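Local coordinates for D-isomer specific 2-hydroxyacid dehydrogenase family protein (Desulfovibrio vulgaris, PDB 5TX7), which catalyses the NAD-dependent oxidation of D-2-hydroxyacids to 2-oxoacids, or the reverse reduction, at the interface of chains A and B. Sequence-based numbering; all coordinates share one arbitrary frame. Chains: chain A/B, D-isomer specific 2-hydroxyacid dehydrogenase family protein.

Contact 1: the interface of chains A and B. Residues chain A 116, 118, 143; chain B 102, 106, 109, 287-288.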
loop_
_atom_site.group_PDB
_atom_site.type_symbol
_atom_site.label_atom_id
_atom_site.label_comp_id
_atom_site.label_asym_id
_atom_site.label_seq_id
_atom_site.Cartn_x
_atom_site.Cartn_y
_atom_site.Cartn_z
ATOM N N ARG A 116 2.530 -2.341 8.210
ATOM C CA ARG A 116 1.585 -1.509 8.997
ATOM C C ARG A 116 0.363 -2.275 9.502
ATOM O O ARG A 116 -0.222 -1.887 10.514
ATOM C CB ARG A 116 1.110 -0.337 8.139
ATOM C CG ARG A 116 2.204 0.396 7.361
ATOM C CD ARG A 116 3.281 0.937 8.279
ATOM N NE ARG A 116 2.794 2.059 9.097
ATOM C CZ ARG A 116 3.199 3.325 9.031
ATOM N NH1 ARG A 116 4.138 3.725 8.163
ATOM N NH2 ARG A 116 2.644 4.209 9.854
ATOM N N THR A 118 -2.750 -2.467 8.339
ATOM C CA THR A 118 -3.865 -1.504 8.445
ATOM C C THR A 118 -5.176 -2.202 8.656
ATOM O O THR A 118 -5.983 -1.759 9.459
ATOM C CB THR A 118 -4.027 -0.599 7.227
ATOM O OG1 THR A 118 -4.160 -1.402 6.056
ATOM C CG2 THR A 118 -2.836 0.350 7.111
ATOM N N GLN A 143 4.688 -0.635 13.821
ATOM C CA GLN A 143 4.599 0.058 12.542
ATOM C C GLN A 143 5.984 0.201 11.959
ATOM O O GLN A 143 6.867 0.737 12.629
ATOM C CB GLN A 143 3.943 1.430 12.739
ATOM C CG GLN A 143 2.501 1.374 13.232
ATOM C CD GLN A 143 1.602 0.628 12.265
ATOM O OE1 GLN A 143 1.150 1.174 11.246
ATOM N NE2 GLN A 143 1.360 -0.641 12.563
ATOM N N SER B 102 6.989 8.162 7.794
ATOM C CA SER B 102 6.020 7.309 8.482
ATOM C C SER B 102 4.624 7.621 7.984
ATOM O O SER B 102 3.895 6.720 7.564
ATOM C CB SER B 102 6.088 7.516 10.005
ATOM O OG SER B 102 5.398 6.486 10.707
ATOM N N HIS B 106 2.032 5.672 5.368
ATOM C CA HIS B 106 0.720 5.244 5.867
ATOM C C HIS B 106 -0.438 5.625 4.931
ATOM O O HIS B 106 -1.407 4.874 4.810
ATOM C CB HIS B 106 0.460 5.763 7.292
ATOM C CG HIS B 106 -0.631 5.021 7.995
ATOM N ND1 HIS B 106 -0.513 3.696 8.341
ATOM C CD2 HIS B 106 -1.869 5.409 8.386
ATOM C CE1 HIS B 106 -1.627 3.301 8.930
ATOM N NE2 HIS B 106 -2.468 4.319 8.963
ATOM N N ALA B 109 -0.296 2.831 2.582
ATOM C CA ALA B 109 -0.758 1.589 3.225
ATOM C C ALA B 109 -2.275 1.582 3.270
ATOM O O ALA B 109 -2.883 0.578 2.948
ATOM C CB ALA B 109 -0.189 1.428 4.616
ATOM N N LEU B 287 -2.131 6.217 14.340
ATOM C CA LEU B 287 -0.808 5.617 14.443
ATOM C C LEU B 287 0.057 5.856 13.203
ATOM O O LEU B 287 1.096 5.205 13.041
ATOM C CB LEU B 287 -0.955 4.101 14.719
ATOM C CG LEU B 287 -1.757 3.226 13.724
ATOM C CD1 LEU B 287 -1.136 3.169 12.342
ATOM C CD2 LEU B 287 -1.899 1.800 14.212
ATOM N N ALA B 288 -0.352 6.774 12.328
ATOM C CA ALA B 288 0.390 7.016 11.088
ATOM C C ALA B 288 1.815 7.494 11.369
ATOM O O ALA B 288 2.769 7.125 10.684
ATOM C CB ALA B 288 -0.332 8.038 10.227
#
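A:Arg116 reaches across to two backbone carbonyls of chain B, one for each end of its guanidinium. NH1 bonds to the carbonyl O of B:Ser102 at 3.1 Å, somewhat out of the guanidinium plane. NH2 meets B:Ala288 O at 3.0 Å almost exactly in that plane, so the group presents its edge to the partner. B:Ala288 O is gripped twice, since the hydroxyl OG of B:Ser102 also donates to it, at 2.7 Å. Behind the arginine, A:Gln143 fixes the rotation. NE of A:Arg116 donates to OE1 of A:Gln143 at 2.8 Å, the donor standing above the amide carbonyl plane and not on a lone pair, while NE2 returns a bond to the arginine's own carbonyl O. Bends at chi2 and chi3 (-58° and -70°) turn the guanidinium so that NE faces A:Gln143.

B:His106 lies beside it, ring and guanidinium planes 35° apart, with CB and ND1 facing NH2. Its CE1 rests on the methyl CG2 of A:Thr118 at 3.7 Å. B:Ala109 CB fills in below, against A:Arg116 CG and that same methyl. On the other side B:Leu287 crosses A:Gln143 at about a right angle.

This helix-to-helix and loop patch of the two-fold interface probably serves the dimer: A:Arg116 closes helix 100-116 of chain A, B:Ser102, B:His106 and B:Ala109 lie on the same helix of chain B, and B:Leu287 and B:Ala288 add the loop beyond strand 281-283.

Contact 2: the interface of chains A and B. Residues chain A 116, 145-147, 170; chain B 101-102, 105.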
loop_
_atom_site.group_PDB
_atom_site.type_symbol
_atom_site.label_atom_id
_atom_site.label_comp_id
_atom_site.label_asym_id
_atom_site.label_seq_id
_atom_site.Cartn_x
_atom_site.Cartn_y
_atom_site.Cartn_z
ATOM N N ARG A 116 2.530 -2.341 8.210
ATOM C CA ARG A 116 1.585 -1.509 8.997
ATOM C C ARG A 116 0.363 -2.275 9.502
ATOM O O ARG A 116 -0.222 -1.887 10.514
ATOM C CB ARG A 116 1.110 -0.337 8.139
ATOM C CG ARG A 116 2.204 0.396 7.361
ATOM C CD ARG A 116 3.281 0.937 8.279
ATOM N NE ARG A 116 2.794 2.059 9.097
ATOM C CZ ARG A 116 3.199 3.325 9.031
ATOM N NH1 ARG A 116 4.138 3.725 8.163
ATOM N NH2 ARG A 116 2.644 4.209 9.854
ATOM N N GLU A 145 8.687 1.201 8.839
ATOM C CA GLU A 145 8.940 2.123 7.751
ATOM C C GLU A 145 9.845 1.400 6.772
ATOM O O GLU A 145 10.734 0.656 7.200
ATOM C CB GLU A 145 9.651 3.342 8.312
ATOM C CG GLU A 145 9.253 4.665 7.708
ATOM C CD GLU A 145 10.009 5.822 8.363
ATOM O OE1 GLU A 145 11.085 6.165 7.831
ATOM O OE2 GLU A 145 9.565 6.360 9.419
ATOM N N LEU A 146 9.631 1.606 5.473
ATOM C CA LEU A 146 10.537 1.030 4.465
ATOM C C LEU A 146 11.818 1.842 4.277
ATOM O O LEU A 146 12.790 1.315 3.740
ATOM C CB LEU A 146 9.815 0.846 3.141
ATOM C CG LEU A 146 8.586 -0.076 3.207
ATOM C CD1 LEU A 146 7.848 -0.093 1.887
ATOM C CD2 LEU A 146 8.939 -1.507 3.596
ATOM N N THR A 147 11.859 3.076 4.774
ATOM C CA THR A 147 13.010 3.959 4.587
ATOM C C THR A 147 14.292 3.340 5.069
ATOM O O THR A 147 14.335 2.808 6.164
ATOM C CB THR A 147 12.835 5.295 5.320
ATOM O OG1 THR A 147 11.511 5.768 5.094
ATOM C CG2 THR A 147 13.804 6.346 4.795
ATOM N N LEU A 170 10.017 5.290 -2.111
ATOM C CA LEU A 170 9.769 5.062 -0.687
ATOM C C LEU A 170 11.043 5.148 0.192
ATOM O O LEU A 170 11.003 4.763 1.360
ATOM C CB LEU A 170 9.112 3.690 -0.486
ATOM C CG LEU A 170 7.721 3.521 -1.074
ATOM C CD1 LEU A 170 7.477 2.051 -1.312
ATOM C CD2 LEU A 170 6.633 4.107 -0.187
ATOM N N ASP B 101 8.168 10.427 6.555
ATOM C CA ASP B 101 8.101 9.142 5.863
ATOM C C ASP B 101 7.099 8.176 6.465
ATOM O O ASP B 101 6.433 7.455 5.714
ATOM C CB ASP B 101 9.483 8.514 5.818
ATOM C CG ASP B 101 10.425 9.281 4.889
ATOM O OD1 ASP B 101 10.095 9.350 3.677
ATOM O OD2 ASP B 101 11.469 9.826 5.357
ATOM N N SER B 102 6.989 8.162 7.794
ATOM C CA SER B 102 6.020 7.309 8.482
ATOM C C SER B 102 4.624 7.621 7.984
ATOM O O SER B 102 3.895 6.720 7.564
ATOM C CB SER B 102 6.088 7.516 10.005
ATOM O OG SER B 102 5.398 6.486 10.707
ATOM N N GLN B 105 4.027 7.106 3.971
ATOM C CA GLN B 105 3.855 5.680 3.730
ATOM C C GLN B 105 2.548 5.122 4.270
ATOM O O GLN B 105 2.014 4.173 3.689
ATOM C CB GLN B 105 5.035 4.898 4.272
ATOM C CG GLN B 105 6.280 5.174 3.485
ATOM C CD GLN B 105 7.491 4.387 3.922
ATOM O OE1 GLN B 105 7.409 3.351 4.618
ATOM N NE2 GLN B 105 8.646 4.837 3.446
HETATM O O HOH W 1 9.558 9.159 9.559
HETATM O O HOH W 2 5.475 2.187 6.157
#
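The aliphatic stem of B:Gln105 lies obliquely against A:Leu170, with CG 3.8 Å from the methyl CD2, the small apolar centre of the patch. B:Gln105 has more of its own surface buried by chain A than any other residue of the patch, and it docks helix 100-116 of chain B on the loop from A:Glu145 to A:Thr147 and on A:Leu170, just after helix 158-169. Its chain runs extended beyond CG (chi2 -177°), which carries the amide past the leucine to the backbone of A:Leu146. There OE1 accepts from the backbone N of A:Leu146 at 3.0 Å, a nearly straight bond that arrives in the carbonyl plane on a lone pair. The same oxygen takes water 2 at 2.7 Å, and that water leads on to NH1 of A:Arg116, so the amide is tied to the arginine that also bonds to B:Ser102 O.

Farther out the patch turns acidic. A:Glu145 crosses B:Asp101 at about a right angle, its carboxylate carbon CD 3.7 Å from the aspartate CB. The two carboxylates are turned 45° to each other, and OE1 of the glutamate stays 4.4 Å from OD2 of the aspartate; these like charges may disfavour each other slightly. The hydroxyl OG1 of A:Thr147 donates to OE1 of A:Glu145 at 2.8 Å. At the rim, water 1 joins OE2 of A:Glu145, 2.8 Å away, to the backbone N of B:Ser102.

Contact 3: the interface of chains A and B. Residues chain A 136-137, 139; chain B 11, 52-53, 286, 289.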
loop_
_atom_site.group_PDB
_atom_site.type_symbol
_atom_site.label_atom_id
_atom_site.label_comp_id
_atom_site.label_asym_id
_atom_site.label_seq_id
_atom_site.Cartn_x
_atom_site.Cartn_y
_atom_site.Cartn_z
ATOM N N TRP A 136 -4.600 7.338 23.894
ATOM C CA TRP A 136 -5.210 7.992 22.698
ATOM C C TRP A 136 -5.022 7.274 21.346
ATOM O O TRP A 136 -5.822 7.450 20.418
ATOM C CB TRP A 136 -4.724 9.451 22.570
ATOM C CG TRP A 136 -3.229 9.615 22.426
ATOM C CD1 TRP A 136 -2.308 9.625 23.434
ATOM C CD2 TRP A 136 -2.487 9.802 21.209
ATOM N NE1 TRP A 136 -1.043 9.797 22.925
ATOM C CE2 TRP A 136 -1.121 9.901 21.563
ATOM C CE3 TRP A 136 -2.844 9.898 19.854
ATOM C CZ2 TRP A 136 -0.109 10.101 20.622
ATOM C CZ3 TRP A 136 -1.831 10.092 18.904
ATOM C CH2 TRP A 136 -0.478 10.196 19.299
ATOM N N CYS A 137 -3.947 6.504 21.231
ATOM C CA CYS A 137 -3.730 5.631 20.082
ATOM C C CYS A 137 -3.222 4.285 20.581
ATOM O O CYS A 137 -2.972 4.111 21.775
ATOM C CB CYS A 137 -2.693 6.256 19.162
ATOM S SG CYS A 137 -1.077 6.467 19.936
ATOM N N TRP A 139 -1.274 0.237 18.886
ATOM C CA TRP A 139 -0.922 -0.663 17.792
ATOM C C TRP A 139 -0.616 -2.046 18.366
ATOM O O TRP A 139 0.111 -2.167 19.342
ATOM C CB TRP A 139 0.228 -0.113 16.908
ATOM C CG TRP A 139 1.506 0.264 17.619
ATOM C CD1 TRP A 139 2.576 -0.553 17.896
ATOM C CD2 TRP A 139 1.862 1.560 18.108
ATOM N NE1 TRP A 139 3.564 0.159 18.546
ATOM C CE2 TRP A 139 3.148 1.455 18.693
ATOM C CE3 TRP A 139 1.213 2.805 18.120
ATOM C CZ2 TRP A 139 3.793 2.546 19.280
ATOM C CZ3 TRP A 139 1.845 3.882 18.711
ATOM C CH2 TRP A 139 3.129 3.747 19.276
ATOM N N THR B 11 3.435 5.804 24.501
ATOM C CA THR B 11 3.261 5.816 23.031
ATOM C C THR B 11 4.560 6.148 22.259
ATOM O O THR B 11 4.793 5.589 21.191
ATOM C CB THR B 11 2.138 6.781 22.565
ATOM O OG1 THR B 11 2.383 8.105 23.077
ATOM C CG2 THR B 11 0.761 6.275 23.001
ATOM N N ASN B 52 3.167 14.539 25.154
ATOM C CA ASN B 52 2.661 14.270 23.822
ATOM C C ASN B 52 1.249 14.859 23.757
ATOM O O ASN B 52 1.024 15.841 23.076
ATOM C CB ASN B 52 2.700 12.757 23.527
ATOM C CG ASN B 52 2.505 12.438 22.050
ATOM O OD1 ASN B 52 1.924 13.220 21.298
ATOM N ND2 ASN B 52 2.984 11.281 21.630
ATOM N N LYS B 53 0.315 14.267 24.486
ATOM C CA LYS B 53 -1.087 14.691 24.475
ATOM C C LYS B 53 -1.632 15.046 25.857
ATOM O O LYS B 53 -2.829 15.317 25.978
ATOM C CB LYS B 53 -1.971 13.596 23.845
ATOM C CG LYS B 53 -1.658 13.262 22.396
ATOM C CD LYS B 53 -1.909 14.437 21.459
ATOM C CE LYS B 53 -1.597 14.085 20.011
ATOM N NZ LYS B 53 -0.148 14.229 19.679
ATOM N N HIS B 286 -4.995 6.386 14.882
ATOM C CA HIS B 286 -4.066 7.512 15.033
ATOM C C HIS B 286 -2.618 7.062 15.248
ATOM O O HIS B 286 -1.967 7.474 16.192
ATOM C CB HIS B 286 -4.542 8.422 16.165
ATOM C CG HIS B 286 -4.034 9.828 16.066
ATOM N ND1 HIS B 286 -4.607 10.878 16.755
ATOM C CD2 HIS B 286 -3.022 10.365 15.341
ATOM C CE1 HIS B 286 -3.959 11.994 16.474
ATOM N NE2 HIS B 286 -2.985 11.707 15.625
ATOM N N TRP B 289 1.916 8.330 12.394
ATOM C CA TRP B 289 3.171 8.929 12.889
ATOM C C TRP B 289 4.158 7.976 13.548
ATOM O O TRP B 289 5.286 8.374 13.845
ATOM C CB TRP B 289 2.829 9.996 13.943
ATOM C CG TRP B 289 2.204 9.383 15.185
ATOM C CD1 TRP B 289 0.896 9.032 15.358
ATOM C CD2 TRP B 289 2.881 9.012 16.391
ATOM N NE1 TRP B 289 0.717 8.472 16.593
ATOM C CE2 TRP B 289 1.916 8.450 17.253
ATOM C CE3 TRP B 289 4.212 9.108 16.837
ATOM C CZ2 TRP B 289 2.238 7.988 18.535
ATOM C CZ3 TRP B 289 4.525 8.657 18.107
ATOM C CH2 TRP B 289 3.546 8.120 18.938
HETATM O O HOH W 3 1.266 9.061 25.136
#
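The indole of A:Trp136 is inserted into chain B with both faces in contact. On one face lies B:Lys53, whose CG stands 3.5 Å from the centroid of the five-membered ring in a CH-pi contact. The opposite face is capped toward its rim by the sulfur of its own neighbour, A:Cys137. The far edge points at B:His286: CZ3 sits over the centre of the imidazole, with the planes 81° apart, an edge-to-face pair. Next to it CH2 of A:Trp136 lies 3.4 Å from the pyrrole nitrogen NE1 of B:Trp289 and also near CZ2 of its benzene ring.

B:Trp289 is itself held by NE1, which donates to the carbonyl O of B:His286 at 2.9 Å, while A:Cys137 SG lies at its edge. That sulfur also touches the methyl CG2 of B:Thr11 at 3.6 Å. The indole NE1 of A:Trp136 looks toward the threonine hydroxyl through water 3. B:Lys53 bends at chi4 (-84°) to bring NZ back onto OD1 of B:Asn52, 2.8 Å away, and B:Asn52 in turn lies against CZ2 of the tryptophan. A:Trp139 adds its six-membered rim beside B:Thr11.

B:His286, in the Thr-Pro-His segment, is the catalytic acid-base histidine of this family, so chain A very likely helps wall the active site of chain B. A:Trp136 comes from the loop after helix 129-132; the receiving residues lie in loops following strands 3-6, 48-51 and 281-283 of chain B.

Contacts 1 and 2 are neighbours, their C-alpha centres about 8 Å apart, and share A:Arg116 and B:Ser102; helix 100-116 of both chains serves both, with B:Asp101 and B:Gln105 added in contact 2. Contact 3 lies about 12 Å from contact 1 and 17 Å from contact 2. The run from B:His286 to B:Trp289 joins contacts 1 and 3: its two ends serve contact 3, its two middle residues contact 1. By the two-fold symmetry each contact occurs twice. The layout matches the dimer usual in this family; helix pairing and the walling of the probable active site belong to one continuous interface, though the structure alone does not show whether they are coupled.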